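TSC1 N-terminal domain (PDB 7A0M) probably binds phosphoinositides of the lysosomal membrane and so takes part in bringing the TSC complex to lysosomes, where that complex regulates mTORC1. Local coordinates at residues Gln234-Asp239 with Phe243-Ala248; Ala194-Leu197 with His201-Ser204. One frame throughout, in Å; residues are numbered along the deposited sequence.

Interaction 1: residues Gln234-Asp239 with Phe243-Ala248; sequences QSLQKD and FTVNLA
Leu236 and Val245 meet on the tight side of this contact. CD2 of Leu236 lies 3.7 Å from CG1 of Val245 and also abuts the backbone, 3.4 Å from Val245 O. The Leu236 side chain then spreads over Ala248, its CG 3.9 Å from Ala248 CB. Val245 works in two directions: with CG1 anti to its backbone N (chi1 176°) that methyl serves Leu236, while CG2 packs on the backbone of Asp239, 3.5 Å from Asp239 O. Past the end of helix 228-238, the Asp239 side chain crosses that of Thr244 at about a right angle and sets OD2 3.6 Å from Thr244 CG2. The two helices form an antiparallel hairpin of the all-helical, solenoid-like domain, their segment axes 8.8 Å apart at an angle of 145°. Arg276 of helix 267-278 donates to Leu236 O and Asp239 O, and Asp239 OD1 takes a salt bridge from Arg202 besides hydrogen bonds from Val309 N and Trp306 NE1. Ile273 and Leu277 of helix 267-278 extend the apolar patch around Leu236 and Val245. The far side of helix 228-238 is looser. There Gln237 is exposed and points away from Phe243-Ala248, and Lys238 runs back along its own helix so that NZ donates to Gln234 OE1 over 2.8 Å.

Interaction 2: residues Ala194-Leu197 with His201-Ser204; sequences AFVL and HRNS
Arg202 reaches across to the backbone of Val196 and Leu197 and supplies the hydrogen bonds of this contact. Its NE donates to Val196 O over 2.8 Å in a nearly straight bond (165° at the hydrogen), the nitrogen lying almost on the extension of the C=O bond and the oxygen close to the guanidinium plane. NH2 adds two weak bonds from the same edge, to Val196 O at 3.3 Å and to Leu197 O at 3.4 Å. A bend at chi3 (-58°) folds the chain so that this edge faces the carbonyls. The outer nitrogens are also engaged elsewhere: NH1 forms a salt bridge with Asp239 OD1, and NH2 donates to Asp307 O, so bonds on more than one nitrogen fix the rotation of the guanidinium. A leucine in its place would probably leave Val196 O without its straight donor and the buried Asp239 carboxylate without its countercharge.

The aromatic part has no polar bond across the two segments. The Phe195 and His201 rings meet obliquely, planes at 47°, with His201 CD2 at the phenyl edge, 3.6 Å from Phe195 CD2. Nearer the main chain, His201 CB lies 3.3 Å from Phe195 O. Phe195 also rests on Leu149, Val150 and Met153 of helix 142-153.

Apolar packing continues through Val196, whose CB is directed away from His201-Ser204 but whose side chain touches Ala205 and Phe206 further along helix 199-214. Together these contacts make a short turn between consecutive helices of the all-helical, solenoid-like domain, with an arginine of the second helix bound to carbonyl oxygens near the C-terminal end of the first.

Both contacts join helices consecutive in the chain, helix 185-196 with 199-214 in interaction 2 and helix 228-238 with 242-255 in interaction 1, and their centres lie about 11 Å apart. All touching residues of interaction 1 are buried, and its partners meet chiefly through apolar groups. Interaction 2 is only partly buried and relies on a charged side chain bound to backbone carbonyls, beside an aromatic pair. Helix 199-214 ties the two together: Ser235 OG packs 3.9 Å from Arg202 CD, Asn203 OD1 lies 2.8 Å from Thr244 OG1 in a probable hydrogen bond, and Leu247 CD1 packs 3.5 Å from Asn203 O.

Interaction 1: residues Gln234-Asp239 with Phe243-Ala248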
loop_
_atom_site.group_PDB
_atom_site.type_symbol
_atom_site.label_atom_id
_atom_site.label_comp_id
_atom_site.label_asym_id
_atom_site.label_seq_id
_atom_site.Cartn_x
_atom_site.Cartn_y
_atom_site.Cartn_z
ATOM N N GLN B 234 -10.678 9.790 26.750
ATOM C CA GLN B 234 -11.975 10.375 27.078
ATOM C C GLN B 234 -12.164 11.724 26.396
ATOM O O GLN B 234 -13.265 12.039 25.927
ATOM C CB GLN B 234 -12.114 10.502 28.594
ATOM C CG GLN B 234 -13.499 10.880 29.073
ATOM C CD GLN B 234 -13.794 10.345 30.459
ATOM O OE1 GLN B 234 -14.879 10.560 31.001
ATOM N NE2 GLN B 234 -12.842 9.611 31.028
ATOM N N SER B 235 -11.108 12.539 26.341
ATOM C CA SER B 235 -11.178 13.791 25.593
ATOM C C SER B 235 -11.413 13.532 24.110
ATOM O O SER B 235 -12.193 14.240 23.462
ATOM C CB SER B 235 -9.898 14.599 25.800
ATOM O OG SER B 235 -9.910 15.784 25.021
ATOM N N LEU B 236 -10.743 12.518 23.557
ATOM C CA LEU B 236 -10.909 12.194 22.143
ATOM C C LEU B 236 -12.328 11.734 21.828
ATOM O O LEU B 236 -12.788 11.884 20.691
ATOM C CB LEU B 236 -9.898 11.122 21.739
ATOM C CG LEU B 236 -8.439 11.575 21.641
ATOM C CD1 LEU B 236 -7.500 10.387 21.736
ATOM C CD2 LEU B 236 -8.204 12.334 20.345
ATOM N N GLN B 237 -13.032 11.173 22.811
ATOM C CA GLN B 237 -14.385 10.675 22.589
ATOM C C GLN B 237 -15.462 11.720 22.845
ATOM O O GLN B 237 -16.549 11.625 22.263
ATOM C CB GLN B 237 -14.665 9.463 23.483
ATOM C CG GLN B 237 -13.904 8.203 23.119
ATOM C CD GLN B 237 -14.268 7.043 24.024
ATOM O OE1 GLN B 237 -13.402 6.407 24.621
ATOM N NE2 GLN B 237 -15.561 6.759 24.127
ATOM N N LYS B 238 -15.197 12.708 23.695
ATOM C CA LYS B 238 -16.253 13.592 24.177
ATOM C C LYS B 238 -16.048 15.056 23.830
ATOM O O LYS B 238 -17.020 15.739 23.499
ATOM C CB LYS B 238 -16.397 13.459 25.700
ATOM C CG LYS B 238 -16.766 12.065 26.176
ATOM C CD LYS B 238 -16.739 11.988 27.693
ATOM C CE LYS B 238 -17.069 10.589 28.184
ATOM N NZ LYS B 238 -17.337 10.574 29.648
ATOM N N ASP B 239 -14.821 15.568 23.911
ATOM C CA ASP B 239 -14.594 16.982 23.645
ATOM C C ASP B 239 -15.005 17.334 22.219
ATOM O O ASP B 239 -14.897 16.523 21.295
ATOM C CB ASP B 239 -13.130 17.349 23.881
ATOM C CG ASP B 239 -12.781 17.422 25.356
ATOM O OD1 ASP B 239 -13.700 17.638 26.173
ATOM O OD2 ASP B 239 -11.589 17.276 25.698
ATOM N N PHE B 243 -9.515 21.904 18.117
ATOM C CA PHE B 243 -8.166 22.150 18.615
ATOM C C PHE B 243 -7.822 21.219 19.773
ATOM O O PHE B 243 -6.719 20.661 19.822
ATOM C CB PHE B 243 -8.031 23.613 19.037
ATOM C CG PHE B 243 -6.637 24.009 19.427
ATOM C CD1 PHE B 243 -5.695 24.323 18.462
ATOM C CD2 PHE B 243 -6.272 24.085 20.761
ATOM C CE1 PHE B 243 -4.411 24.693 18.819
ATOM C CE2 PHE B 243 -4.992 24.456 21.124
ATOM C CZ PHE B 243 -4.060 24.759 20.152
ATOM N N THR B 244 -8.750 21.045 20.717
ATOM C CA THR B 244 -8.483 20.202 21.878
ATOM C C THR B 244 -8.277 18.749 21.467
ATOM O O THR B 244 -7.315 18.099 21.893
ATOM C CB THR B 244 -9.629 20.314 22.884
ATOM O OG1 THR B 244 -9.867 21.695 23.186
ATOM C CG2 THR B 244 -9.285 19.573 24.167
ATOM N N VAL B 245 -9.185 18.218 20.643
ATOM C CA VAL B 245 -9.098 16.820 20.227
ATOM C C VAL B 245 -7.819 16.573 19.434
ATOM O O VAL B 245 -7.189 15.515 19.556
ATOM C CB VAL B 245 -10.351 16.430 19.422
ATOM C CG1 VAL B 245 -10.231 15.014 18.900
ATOM C CG2 VAL B 245 -11.598 16.582 20.280
ATOM N N ASN B 246 -7.410 17.547 18.617
ATOM C CA ASN B 246 -6.181 17.389 17.844
ATOM C C ASN B 246 -4.958 17.333 18.751
ATOM O O ASN B 246 -4.035 16.546 18.506
ATOM C CB ASN B 246 -6.046 18.527 16.832
ATOM C CG ASN B 246 -4.907 18.306 15.858
ATOM O OD1 ASN B 246 -4.953 17.397 15.028
ATOM N ND2 ASN B 246 -3.878 19.140 15.950
ATOM N N LEU B 247 -4.928 18.162 19.796
ATOM C CA LEU B 247 -3.853 18.077 20.781
ATOM C C LEU B 247 -3.825 16.707 21.449
ATOM O O LEU B 247 -2.764 16.082 21.566
ATOM C CB LEU B 247 -4.010 19.179 21.828
ATOM C CG LEU B 247 -3.571 20.586 21.428
ATOM C CD1 LEU B 247 -3.732 21.540 22.598
ATOM C CD2 LEU B 247 -2.134 20.578 20.933
ATOM N N ALA B 248 -4.987 16.230 21.906
ATOM C CA ALA B 248 -5.064 14.906 22.515
ATOM C C ALA B 248 -4.607 13.822 21.547
ATOM O O ALA B 248 -3.959 12.850 21.953
ATOM C CB ALA B 248 -6.488 14.629 22.993
#

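Interaction 2: residues Ala194-Leu197 with His201-Ser204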
loop_
_atom_site.group_PDB
_atom_site.type_symbol
_atom_site.label_atom_id
_atom_site.label_comp_id
_atom_site.label_asym_id
_atom_site.label_seq_id
_atom_site.Cartn_x
_atom_site.Cartn_y
_atom_site.Cartn_z
ATOM N N ALA B 194 -4.709 15.942 36.996
ATOM C CA ALA B 194 -5.635 16.856 37.658
ATOM C C ALA B 194 -5.960 18.055 36.776
ATOM O O ALA B 194 -7.107 18.516 36.739
ATOM C CB ALA B 194 -5.054 17.315 38.995
ATOM N N PHE B 195 -4.964 18.577 36.057
ATOM C CA PHE B 195 -5.195 19.703 35.162
ATOM C C PHE B 195 -5.851 19.289 33.851
ATOM O O PHE B 195 -6.487 20.127 33.202
ATOM C CB PHE B 195 -3.880 20.435 34.882
ATOM C CG PHE B 195 -3.334 21.174 36.071
ATOM C CD1 PHE B 195 -2.524 20.534 36.995
ATOM C CD2 PHE B 195 -3.631 22.514 36.263
ATOM C CE1 PHE B 195 -2.025 21.218 38.091
ATOM C CE2 PHE B 195 -3.133 23.202 37.353
ATOM C CZ PHE B 195 -2.328 22.553 38.268
ATOM N N VAL B 196 -5.708 18.026 33.446
ATOM C CA VAL B 196 -6.421 17.547 32.265
ATOM C C VAL B 196 -7.915 17.457 32.542
ATOM O O VAL B 196 -8.736 17.692 31.645
ATOM C CB VAL B 196 -5.840 16.196 31.807
ATOM C CG1 VAL B 196 -6.604 15.659 30.605
ATOM C CG2 VAL B 196 -4.365 16.345 31.474
ATOM N N LEU B 197 -8.298 17.139 33.780
ATOM C CA LEU B 197 -9.711 17.022 34.122
ATOM C C LEU B 197 -10.423 18.368 34.134
ATOM O O LEU B 197 -11.656 18.400 34.056
ATOM C CB LEU B 197 -9.873 16.335 35.478
ATOM C CG LEU B 197 -9.479 14.858 35.531
ATOM C CD1 LEU B 197 -9.490 14.350 36.964
ATOM C CD2 LEU B 197 -10.413 14.034 34.661
ATOM N N HIS B 201 -8.071 24.110 31.629
ATOM C CA HIS B 201 -6.646 23.812 31.658
ATOM C C HIS B 201 -6.250 22.694 30.703
ATOM O O HIS B 201 -5.071 22.325 30.665
ATOM C CB HIS B 201 -6.214 23.418 33.078
ATOM C CG HIS B 201 -6.292 24.533 34.072
ATOM N ND1 HIS B 201 -6.112 25.856 33.727
ATOM C CD2 HIS B 201 -6.532 24.522 35.405
ATOM C CE1 HIS B 201 -6.237 26.610 34.805
ATOM N NE2 HIS B 201 -6.491 25.826 35.836
ATOM N N ARG B 202 -7.195 22.150 29.932
ATOM C CA ARG B 202 -6.916 20.956 29.138
ATOM C C ARG B 202 -5.968 21.242 27.977
ATOM O O ARG B 202 -5.066 20.445 27.700
ATOM C CB ARG B 202 -8.225 20.361 28.629
ATOM C CG ARG B 202 -8.090 18.982 28.019
ATOM C CD ARG B 202 -9.452 18.330 27.923
ATOM N NE ARG B 202 -10.073 18.233 29.239
ATOM C CZ ARG B 202 -11.384 18.262 29.454
ATOM N NH1 ARG B 202 -12.222 18.384 28.435
ATOM N NH2 ARG B 202 -11.856 18.171 30.691
ATOM N N ASN B 203 -6.164 22.363 27.277
ATOM C CA ASN B 203 -5.306 22.680 26.138
ATOM C C ASN B 203 -3.852 22.836 26.568
ATOM O O ASN B 203 -2.940 22.308 25.920
ATOM C CB ASN B 203 -5.806 23.943 25.436
ATOM C CG ASN B 203 -7.077 23.706 24.641
ATOM O OD1 ASN B 203 -7.420 22.567 24.323
ATOM N ND2 ASN B 203 -7.779 24.783 24.312
ATOM N N SER B 204 -3.615 23.566 27.659
ATOM C CA SER B 204 -2.248 23.749 28.136
ATOM C C SER B 204 -1.666 22.442 28.664
ATOM O O SER B 204 -0.487 22.146 28.438
ATOM C CB SER B 204 -2.214 24.829 29.218
ATOM O OG SER B 204 -2.502 26.107 28.678
#